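Local coordinates for ESXA (Geobacillus thermodenitrificans, PDB 3ZBH), which is of unknown function but belongs to the WXG100 (ESAT-6-like) family and is probably a substrate of a type VII secretion system, at residues S26-L31 with P63-M68; R19-E24 with V70-V75; E12-V17 with N81-L86. One frame throughout, in Å; residues are numbered along the deposited sequence. Where two conformers were deposited one is given.

Contact 1 (S26-L31 with P63-M68)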
loop_
_atom_site.group_PDB
_atom_site.type_symbol
_atom_site.label_atom_id
_atom_site.label_comp_id
_atom_site.label_asym_id
_atom_site.label_seq_id
_atom_site.Cartn_x
_atom_site.Cartn_y
_atom_site.Cartn_z
ATOM N N SER B 26 -0.685 -8.607 3.616
ATOM C CA SER B 26 -0.637 -8.143 5.027
ATOM C C SER B 26 -0.248 -6.693 5.158
ATOM O O SER B 26 -0.863 -5.950 5.931
ATOM C CB SER B 26 0.353 -8.977 5.857
ATOM O OG SER B 26 0.019 -10.343 5.740
ATOM N N ASN B 27 0.801 -6.287 4.430
ATOM C CA ASN B 27 1.172 -4.890 4.380
ATOM C C ASN B 27 0.055 -3.941 3.951
ATOM O O ASN B 27 -0.031 -2.836 4.490
ATOM C CB ASN B 27 2.411 -4.665 3.502
ATOM C CG ASN B 27 3.648 -5.365 4.044
ATOM O OD1 ASN B 27 3.762 -5.596 5.236
ATOM N ND2 ASN B 27 4.560 -5.720 3.163
ATOM N N VAL B 28 -0.788 -4.355 2.990
ATOM C CA VAL B 28 -1.948 -3.556 2.563
ATOM C C VAL B 28 -2.977 -3.370 3.691
ATOM O O VAL B 28 -3.392 -2.234 3.955
ATOM C CB VAL B 28 -2.647 -4.110 1.266
ATOM C CG1 VAL B 28 -3.991 -3.414 0.981
ATOM C CG2 VAL B 28 -1.723 -3.938 0.085
ATOM N N THR B 29 -3.395 -4.458 4.360
ATOM C CA THR B 29 -4.410 -4.298 5.404
ATOM C C THR B 29 -3.857 -3.582 6.647
ATOM O O THR B 29 -4.563 -2.750 7.244
ATOM C CB THR B 29 -5.124 -5.619 5.793
ATOM O OG1 THR B 29 -4.151 -6.604 6.101
ATOM C CG2 THR B 29 -6.035 -6.105 4.625
ATOM N N GLU B 30 -2.593 -3.832 6.979
ATOM C CA GLU B 30 -1.935 -3.090 8.062
ATOM C C GLU B 30 -1.908 -1.595 7.757
ATOM O O GLU B 30 -2.203 -0.762 8.625
ATOM C CB GLU B 30 -0.558 -3.671 8.368
ATOM C CG GLU B 30 -0.691 -5.066 8.982
ATOM C CD GLU B 30 0.611 -5.805 9.033
ATOM O OE1 GLU B 30 1.653 -5.164 8.821
ATOM O OE2 GLU B 30 0.599 -7.021 9.298
ATOM N N LEU B 31 -1.568 -1.255 6.519
ATOM C CA LEU B 31 -1.559 0.143 6.100
ATOM C C LEU B 31 -2.948 0.771 6.180
ATOM O O LEU B 31 -3.115 1.865 6.704
ATOM C CB LEU B 31 -0.998 0.247 4.670
ATOM C CG LEU B 31 -1.117 1.559 3.906
ATOM C CD1 LEU B 31 -0.191 2.638 4.472
ATOM C CD2 LEU B 31 -0.754 1.246 2.454
ATOM N N PRO B 63 -11.730 1.181 -0.768
ATOM C CA PRO B 63 -12.201 -0.138 -1.177
ATOM C C PRO B 63 -11.268 -0.819 -2.199
ATOM O O PRO B 63 -11.255 -2.051 -2.282
ATOM C CB PRO B 63 -13.562 0.133 -1.827
ATOM C CG PRO B 63 -13.982 1.485 -1.361
ATOM C CD PRO B 63 -12.749 2.237 -0.958
ATOM N N SER B 64 -10.502 -0.028 -2.948
ATOM C CA SER B 64 -9.611 -0.593 -3.948
ATOM C C SER B 64 -8.396 -1.214 -3.266
ATOM O O SER B 64 -7.792 -2.136 -3.792
ATOM C CB SER B 64 -9.181 0.488 -4.932
ATOM O OG SER B 64 -10.289 0.850 -5.743
ATOM N N PHE B 65 -8.023 -0.688 -2.095
ATOM C CA PHE B 65 -6.995 -1.330 -1.292
ATOM C C PHE B 65 -7.474 -2.679 -0.761
ATOM O O PHE B 65 -6.695 -3.620 -0.717
ATOM C CB PHE B 65 -6.494 -0.401 -0.148
ATOM C CG PHE B 65 -5.512 0.653 -0.615
ATOM C CD1 PHE B 65 -5.885 1.626 -1.531
ATOM C CD2 PHE B 65 -4.195 0.646 -0.159
ATOM C CE1 PHE B 65 -4.971 2.573 -1.986
ATOM C CE2 PHE B 65 -3.285 1.594 -0.603
ATOM C CZ PHE B 65 -3.665 2.556 -1.526
ATOM N N GLU B 66 -8.739 -2.784 -0.358
ATOM C CA GLU B 66 -9.241 -4.085 0.117
ATOM C C GLU B 66 -9.279 -5.058 -1.052
ATOM O O GLU B 66 -9.003 -6.223 -0.894
ATOM C CB GLU B 66 -10.632 -3.961 0.752
ATOM C CG GLU B 66 -10.658 -3.072 2.016
ATOM C CD GLU B 66 -9.655 -3.497 3.095
ATOM O OE1 GLU B 66 -9.270 -4.691 3.183
ATOM O OE2 GLU B 66 -9.216 -2.621 3.880
ATOM N N LYS B 67 -9.604 -4.561 -2.246
ATOM C CA LYS B 67 -9.576 -5.430 -3.424
ATOM C C LYS B 67 -8.163 -5.907 -3.733
ATOM O O LYS B 67 -7.959 -7.025 -4.175
ATOM C CB LYS B 67 -10.162 -4.704 -4.643
ATOM C CG LYS B 67 -11.680 -4.620 -4.668
ATOM C CD LYS B 67 -12.112 -3.547 -5.650
ATOM C CE LYS B 67 -13.578 -3.159 -5.546
ATOM N NZ LYS B 67 -14.426 -4.208 -6.173
ATOM N N MET B 68 -7.179 -5.043 -3.536
ATOM C CA MET B 68 -5.794 -5.444 -3.765
ATOM C C MET B 68 -5.411 -6.540 -2.771
ATOM O O MET B 68 -4.748 -7.500 -3.118
ATOM C CB MET B 68 -4.855 -4.251 -3.636
ATOM C CG MET B 68 -3.406 -4.597 -3.926
ATOM S SD MET B 68 -3.107 -4.880 -5.693
ATOM C CE MET B 68 -2.924 -3.181 -6.238
#
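Val28 faces Phe65 where helix 11-45 runs antiparallel to helix 48-95, and its two methyls divide the work. From CB, directed at the opposite helix, CG1 stands anti to the backbone N (chi1 170°) and reaches the backbone of Phe65, 3.2 Å from Val28 CG1 to Phe65 O. The same methyl lies 4.1 Å from Phe65 CB, so it is lodged against the root of the aromatic side chain. The other branch, CG2, turns toward Met68, with 4.4 Å between Val28 CG2 and Met68 CG; beyond CG the methionine leads away from this helix pair.

The Phe65 ring extends from its helix to Leu31, whose CD2 approaches CE2 of the ring at 4.0 Å, the two side chains crossing obliquely. On the outer margin Glu66 starts out away from helix 11-45, but its chain bends at chi2 (-54°), which turns CD back, and Glu66 OE1 comes within 3.8 Å of Thr29 CG2, a contact between a methyl and an oxygen, not a hydrogen bond. The segments meet by van der Waals packing, with axes 9.3 Å apart at their closest and inclined at 155°.

This apolar layer continues into the dimer: the ring of Phe65 stacks on that of Phe65 of the second subunit, and Met68 of that subunit packs against Phe65 as well. Valine, leucine, phenylalanine and methionine thus form a core belonging both to the helical hairpin and to the dimer interface, as expected of the antiparallel two-helix hairpin of WXG100 proteins.

Contact 2 (R19-E24 with V70-V75). With PO4 (phosphate ion), chain J; ACT (acetate ion), chain N; ACT (acetate ion), chain I.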
loop_
_atom_site.group_PDB
_atom_site.type_symbol
_atom_site.label_atom_id
_atom_site.label_comp_id
_atom_site.label_asym_id
_atom_site.label_seq_id
_atom_site.Cartn_x
_atom_site.Cartn_y
_atom_site.Cartn_z
ATOM N N ARG B 19 4.990 -16.374 -1.104
ATOM C CA ARG B 19 5.180 -15.720 0.202
ATOM C C ARG B 19 5.233 -14.208 0.090
ATOM O O ARG B 19 4.705 -13.506 0.939
ATOM C CB ARG B 19 6.398 -16.279 0.929
ATOM C CG ARG B 19 6.119 -17.632 1.608
ATOM C CD ARG B 19 7.226 -18.028 2.597
ATOM N NE ARG B 19 8.534 -18.130 1.930
ATOM C CZ ARG B 19 8.985 -19.211 1.294
ATOM N NH1 ARG B 19 8.252 -20.321 1.232
ATOM N NH2 ARG B 19 10.174 -19.182 0.723
ATOM N N GLN B 20 5.818 -13.691 -0.977
ATOM C CA GLN B 20 5.808 -12.246 -1.235
ATOM C C GLN B 20 4.400 -11.719 -1.408
ATOM O O GLN B 20 4.042 -10.665 -0.847
ATOM C CB GLN B 20 6.590 -11.913 -2.492
ATOM C CG GLN B 20 8.073 -12.212 -2.436
ATOM C CD GLN B 20 8.741 -11.647 -3.662
ATOM O OE1 GLN B 20 9.194 -10.502 -3.656
ATOM N NE2 GLN B 20 8.733 -12.408 -4.741
ATOM N N TYR B 21 3.599 -12.409 -2.215
ATOM C CA TYR B 21 2.197 -12.007 -2.365
ATOM C C TYR B 21 1.423 -11.990 -1.022
ATOM O O TYR B 21 0.663 -11.035 -0.738
ATOM C CB TYR B 21 1.499 -12.877 -3.420
ATOM C CG TYR B 21 1.757 -12.335 -4.812
ATOM C CD1 TYR B 21 0.974 -11.314 -5.320
ATOM C CD2 TYR B 21 2.825 -12.805 -5.591
ATOM C CE1 TYR B 21 1.213 -10.784 -6.576
ATOM C CE2 TYR B 21 3.062 -12.293 -6.855
ATOM C CZ TYR B 21 2.249 -11.293 -7.338
ATOM O OH TYR B 21 2.487 -10.746 -8.569
ATOM N N ASN B 22 1.627 -13.014 -0.192
ATOM C CA ASN B 22 0.942 -13.017 1.124
ATOM C C ASN B 22 1.484 -11.961 2.067
ATOM O O ASN B 22 0.726 -11.321 2.789
ATOM C CB ASN B 22 0.988 -14.384 1.788
ATOM C CG ASN B 22 0.229 -15.432 1.012
ATOM O OD1 ASN B 22 0.668 -16.573 0.942
ATOM N ND2 ASN B 22 -0.896 -15.059 0.413
ATOM N N VAL B 23 2.796 -11.753 2.044
ATOM C CA VAL B 23 3.374 -10.642 2.787
ATOM C C VAL B 23 2.790 -9.294 2.335
ATOM O O VAL B 23 2.394 -8.448 3.167
ATOM C CB VAL B 23 4.934 -10.634 2.664
ATOM C CG1 VAL B 23 5.513 -9.302 3.134
ATOM C CG2 VAL B 23 5.534 -11.817 3.416
ATOM N N GLU B 24 2.742 -9.056 1.033
ATOM C CA GLU B 24 2.255 -7.759 0.572
ATOM C C GLU B 24 0.760 -7.588 0.854
ATOM O O GLU B 24 0.314 -6.479 1.131
ATOM C CB GLU B 24 2.628 -7.471 -0.902
ATOM C CG GLU B 24 4.134 -7.413 -1.210
ATOM C CD GLU B 24 4.960 -6.473 -0.306
ATOM O OE1 GLU B 24 4.412 -5.612 0.426
ATOM O OE2 GLU B 24 6.199 -6.597 -0.312
ATOM N N VAL B 70 -7.324 -8.739 -1.341
ATOM C CA VAL B 70 -7.935 -10.004 -1.765
ATOM C C VAL B 70 -7.138 -10.592 -2.935
ATOM O O VAL B 70 -6.765 -11.775 -2.934
ATOM C CB VAL B 70 -9.408 -9.802 -2.191
ATOM C CG1 VAL B 70 -9.948 -11.026 -2.911
ATOM C CG2 VAL B 70 -10.287 -9.470 -0.977
ATOM N N LEU B 71 -6.879 -9.759 -3.940
ATOM C CA LEU B 71 -6.126 -10.232 -5.137
ATOM C C LEU B 71 -4.792 -10.860 -4.788
ATOM O O LEU B 71 -4.482 -11.951 -5.253
ATOM C CB LEU B 71 -5.867 -9.044 -6.072
ATOM C CG LEU B 71 -4.905 -9.279 -7.247
ATOM C CD1 LEU B 71 -5.555 -10.285 -8.162
ATOM C CD2 LEU B 71 -4.702 -7.936 -7.952
ATOM N N LEU B 72 -3.990 -10.163 -3.970
ATOM C CA LEU B 72 -2.663 -10.636 -3.634
ATOM C C LEU B 72 -2.737 -11.961 -2.881
ATOM O O LEU B 72 -1.941 -12.833 -3.109
ATOM C CB LEU B 72 -1.896 -9.606 -2.789
ATOM C CG LEU B 72 -1.674 -8.219 -3.456
ATOM C CD1 LEU B 72 -1.153 -7.224 -2.428
ATOM C CD2 LEU B 72 -0.812 -8.234 -4.725
ATOM N N ASN B 73 -3.696 -12.101 -1.965
ATOM C CA ASN B 73 -3.854 -13.421 -1.295
ATOM C C ASN B 73 -4.306 -14.547 -2.233
ATOM O O ASN B 73 -3.897 -15.697 -2.066
ATOM C CB ASN B 73 -4.852 -13.306 -0.149
ATOM C CG ASN B 73 -4.223 -12.766 1.109
ATOM O OD1 ASN B 73 -3.143 -13.202 1.535
ATOM N ND2 ASN B 73 -4.880 -11.814 1.711
ATOM N N GLU B 74 -5.204 -14.237 -3.163
ATOM C CA GLU B 74 -5.661 -15.243 -4.138
ATOM C C GLU B 74 -4.487 -15.690 -5.011
ATOM O O GLU B 74 -4.328 -16.879 -5.273
ATOM C CB GLU B 74 -6.783 -14.692 -5.023
ATOM C CG GLU B 74 -8.064 -14.526 -4.231
ATOM C CD GLU B 74 -9.239 -14.005 -5.026
ATOM O OE1 GLU B 74 -9.069 -13.252 -6.022
ATOM O OE2 GLU B 74 -10.359 -14.322 -4.590
ATOM N N VAL B 75 -3.675 -14.730 -5.460
ATOM C CA VAL B 75 -2.433 -15.062 -6.202
ATOM C C VAL B 75 -1.496 -15.903 -5.342
ATOM O O VAL B 75 -0.951 -16.895 -5.799
ATOM C CB VAL B 75 -1.707 -13.780 -6.707
ATOM C CG1 VAL B 75 -0.322 -14.132 -7.315
ATOM C CG2 VAL B 75 -2.561 -13.058 -7.752
HETATM P P PO4 J . 10.333 -10.620 -7.327
HETATM O O1 PO4 J . 9.044 -11.410 -7.203
HETATM O O2 PO4 J . 10.625 -10.335 -8.778
HETATM O O3 PO4 J . 11.454 -11.455 -6.753
HETATM O O4 PO4 J . 10.201 -9.298 -6.598
HETATM C C ACT N . 5.209 -22.230 2.186
HETATM O O ACT N . 5.266 -23.310 1.552
HETATM O OXT ACT N . 5.690 -21.164 1.724
HETATM C CH3 ACT N . 4.530 -22.197 3.527
HETATM C C ACT I . -0.258 -9.255 -10.353
HETATM O O ACT I . -0.275 -8.907 -11.552
HETATM O OXT ACT I . 0.771 -9.103 -9.649
HETATM C CH3 ACT I . -1.515 -9.841 -9.762
HETATM O O HOH W 1 -1.610 -12.291 3.927
HETATM O O HOH W 2 -2.929 -16.714 0.261
#
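The Tyr21 ring has Val75 CG1 over the centre of one face, a CH-pi contact of 3.5 Å to the ring centroid, 4° off the normal. At the ring's edge Leu72 CD2 lies 3.6 Å from Tyr21 CD1. In the ring plane, an acetate OXT accepts from Tyr21 OH at 2.6 Å; this acetate, probably from the crystallisation liquor, is also held by Ser39 of the second subunit. The Arg19 guanidinium has a second acetate at its edge, 2.7 Å from Arg19 NH1 to OXT, which His80 also binds. An alanine in place of Tyr21 would probably leave Val75 CG1 and Leu72 CD2 without their aromatic partner and the acetate without its phenolic donor.

The amides of Asn22 and Asn73 are turned 30° apart and joined by a weak hydrogen bond, 3.1 Å from Asn22 ND2 to Asn73 OD1 and bent to 131°. One water donates to both Asn22 O and Asn73 OD1, a second accepts from Asn22 ND2 at 2.6 Å and donates to Asn73 O. Leu72 CG is anti to its own carbonyl carbon, and its CD1 branch packs against Glu24, 3.8 Å from Glu24 C. The Glu24 carboxylate leads away, to Asn27 and to Arg34 of the second subunit.

A buried aromatic-aliphatic patch is thus edged by an amide pair whose weak direct bond is supplemented by two water bridges, so the polar link probably depends partly on solvent.

Contact 3 (E12-V17 with N81-L86)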
loop_
_atom_site.group_PDB
_atom_site.type_symbol
_atom_site.label_atom_id
_atom_site.label_comp_id
_atom_site.label_asym_id
_atom_site.label_seq_id
_atom_site.Cartn_x
_atom_site.Cartn_y
_atom_site.Cartn_z
ATOM N N GLU B 12 10.443 -24.189 -5.299
ATOM C CA GLU B 12 10.908 -23.199 -4.306
ATOM C C GLU B 12 10.826 -21.762 -4.818
ATOM O O GLU B 12 10.503 -20.859 -4.056
ATOM C CB GLU B 12 12.319 -23.498 -3.780
ATOM C CG GLU B 12 12.790 -22.497 -2.709
ATOM C CD GLU B 12 11.765 -22.276 -1.593
ATOM O OE1 GLU B 12 11.198 -23.278 -1.094
ATOM O OE2 GLU B 12 11.522 -21.102 -1.201
ATOM N N GLU B 13 11.110 -21.546 -6.101
ATOM C CA GLU B 13 10.913 -20.224 -6.696
ATOM C C GLU B 13 9.473 -19.781 -6.560
ATOM O O GLU B 13 9.202 -18.653 -6.179
ATOM C CB GLU B 13 11.317 -20.209 -8.177
ATOM C CG GLU B 13 12.823 -20.204 -8.370
ATOM C CD GLU B 13 13.284 -20.710 -9.738
ATOM O OE1 GLU B 13 12.446 -20.999 -10.608
ATOM O OE2 GLU B 13 14.507 -20.824 -9.927
ATOM N N LEU B 14 8.544 -20.668 -6.917
ATOM C CA LEU B 14 7.116 -20.352 -6.841
ATOM C C LEU B 14 6.643 -20.075 -5.417
ATOM O O LEU B 14 5.846 -19.167 -5.197
ATOM C CB LEU B 14 6.286 -21.489 -7.442
ATOM C CG LEU B 14 6.009 -21.321 -8.959
ATOM C CD1 LEU B 14 7.281 -21.237 -9.768
ATOM C CD2 LEU B 14 5.167 -22.478 -9.489
ATOM N N ARG B 15 7.097 -20.889 -4.466
ATOM C CA ARG B 15 6.738 -20.659 -3.058
ATOM C C ARG B 15 7.299 -19.348 -2.534
ATOM O O ARG B 15 6.653 -18.663 -1.742
ATOM C CB ARG B 15 7.206 -21.810 -2.184
ATOM C CG ARG B 15 6.424 -23.067 -2.466
ATOM C CD ARG B 15 6.976 -24.295 -1.771
ATOM N NE ARG B 15 6.049 -25.396 -2.054
ATOM C CZ ARG B 15 6.420 -26.627 -2.385
ATOM N NH1 ARG B 15 7.712 -26.932 -2.469
ATOM N NH2 ARG B 15 5.492 -27.537 -2.620
ATOM N N GLY B 16 8.533 -19.049 -2.921
ATOM C CA GLY B 16 9.141 -17.737 -2.632
ATOM C C GLY B 16 8.268 -16.567 -3.077
ATOM O O GLY B 16 8.057 -15.594 -2.333
ATOM N N VAL B 17 7.788 -16.638 -4.310
ATOM C CA VAL B 17 6.938 -15.593 -4.840
ATOM C C VAL B 17 5.552 -15.612 -4.171
ATOM O O VAL B 17 4.990 -14.552 -3.901
ATOM C CB VAL B 17 6.830 -15.662 -6.381
ATOM C CG1 VAL B 17 5.923 -14.544 -6.857
ATOM C CG2 VAL B 17 8.235 -15.487 -6.997
ATOM N N ASN B 81 -0.435 -23.483 -4.792
ATOM C CA ASN B 81 -1.024 -24.654 -5.479
ATOM C C ASN B 81 -0.160 -25.086 -6.663
ATOM O O ASN B 81 0.065 -26.283 -6.864
ATOM C CB ASN B 81 -2.440 -24.365 -6.005
ATOM C CG ASN B 81 -3.459 -24.248 -4.902
ATOM O OD1 ASN B 81 -3.177 -24.570 -3.758
ATOM N ND2 ASN B 81 -4.633 -23.741 -5.231
ATOM N N SER B 82 0.300 -24.104 -7.442
ATOM C CA SER B 82 1.122 -24.411 -8.629
ATOM C C SER B 82 2.463 -24.987 -8.215
ATOM O O SER B 82 3.002 -25.811 -8.889
ATOM C CB SER B 82 1.391 -23.153 -9.492
ATOM O OG SER B 82 0.273 -22.804 -10.244
ATOM N N ALA B 83 3.016 -24.521 -7.102
ATOM C CA ALA B 83 4.293 -25.028 -6.652
ATOM C C ALA B 83 4.178 -26.526 -6.269
ATOM O O ALA B 83 5.057 -27.314 -6.602
ATOM C CB ALA B 83 4.839 -24.174 -5.502
ATOM N N THR B 84 3.071 -26.914 -5.638
ATOM C CA THR B 84 2.841 -28.319 -5.312
ATOM C C THR B 84 2.694 -29.154 -6.569
ATOM O O THR B 84 3.250 -30.255 -6.645
ATOM C CB THR B 84 1.624 -28.501 -4.403
ATOM O OG1 THR B 84 1.843 -27.711 -3.244
ATOM C CG2 THR B 84 1.419 -30.008 -3.985
ATOM N N ILE B 85 1.983 -28.607 -7.554
ATOM C CA ILE B 85 1.808 -29.298 -8.856
ATOM C C ILE B 85 3.135 -29.492 -9.545
ATOM O O ILE B 85 3.417 -30.576 -10.072
ATOM C CB ILE B 85 0.809 -28.548 -9.744
ATOM C CG1 ILE B 85 -0.613 -28.867 -9.227
ATOM C CG2 ILE B 85 1.002 -28.910 -11.236
ATOM C CD1 ILE B 85 -1.723 -27.954 -9.758
ATOM N N LEU B 86 3.957 -28.453 -9.517
ATOM C CA LEU B 86 5.290 -28.550 -10.113
ATOM C C LEU B 86 6.229 -29.559 -9.424
ATOM O O LEU B 86 6.911 -30.337 -10.098
ATOM C CB LEU B 86 5.937 -27.162 -10.209
ATOM C CG LEU B 86 7.291 -27.033 -10.933
ATOM C CD1 LEU B 86 7.191 -27.494 -12.386
ATOM C CD2 LEU B 86 7.692 -25.563 -10.886
#
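Apolar packing between Leu14 and Ala83 brings the two helices together, with 5.5 Å between Leu14 CA and Ala83 CA. Leu14 CB rests on the alanine methyl, 3.6 Å from Ala83 CB. Farther out, Leu14 CD2 touches Ser82 CB at 3.8 Å and Leu86 CD2 at 4.2 Å, so one branch of the leucine spans a turn of the opposite helix. Ala83 CB is shared: Arg15 CG also meets it, at 3.6 Å, so the small methyl fits between the stem of the leucine and that of the arginine.

The polar element is the end of Arg15. Its chain is extended from CG to NE, with CD anti to CA (chi2 172°), and passes across Ala83, whose CB lies over one face of the guanidinium, toward its NE end. At the edge, in plane, stands Thr84 OG1, but at 3.7 Å from Arg15 NH2 the pair is too long to count as a hydrogen bond. Arg15 NH2 has its stronger partner in Glu87, a salt bridge one helical turn beyond Ala83, and Thr84 OG1 is bonded to His80 O.

Contacts with the second subunit extend the same surface: Ser82 OG is hydrogen-bonded to Trp46 NE1 of that chain, and Leu14 packs on its Ile45. Trp46 belongs to the Trp-Xaa-Gly turn that names the family, so this end of one hairpin meets the turn of the other, the antiparallel assembly characteristic of WXG100 dimers.

How the contacts relate
All three contacts join helix 11-45 to helix 48-95, and they follow one another along the hairpin. Contact 1 is nearest the connecting turn, contact 2 comes next and contact 3 is closest to the chain termini, each enclosing the previous one in sequence. Their centres are about 10 Å apart between contacts 1 and 2, 13 Å between 2 and 3, and 24 Å between 1 and 3. Val28 CG2 packs against Leu72 CD1 to link the first two, and, in the conformer given for Glu12, a salt bridge to Arg19 along helix 11-45 would tie the second to the third. Each also touches the second subunit, consistent with a core shared between hairpin and dimer.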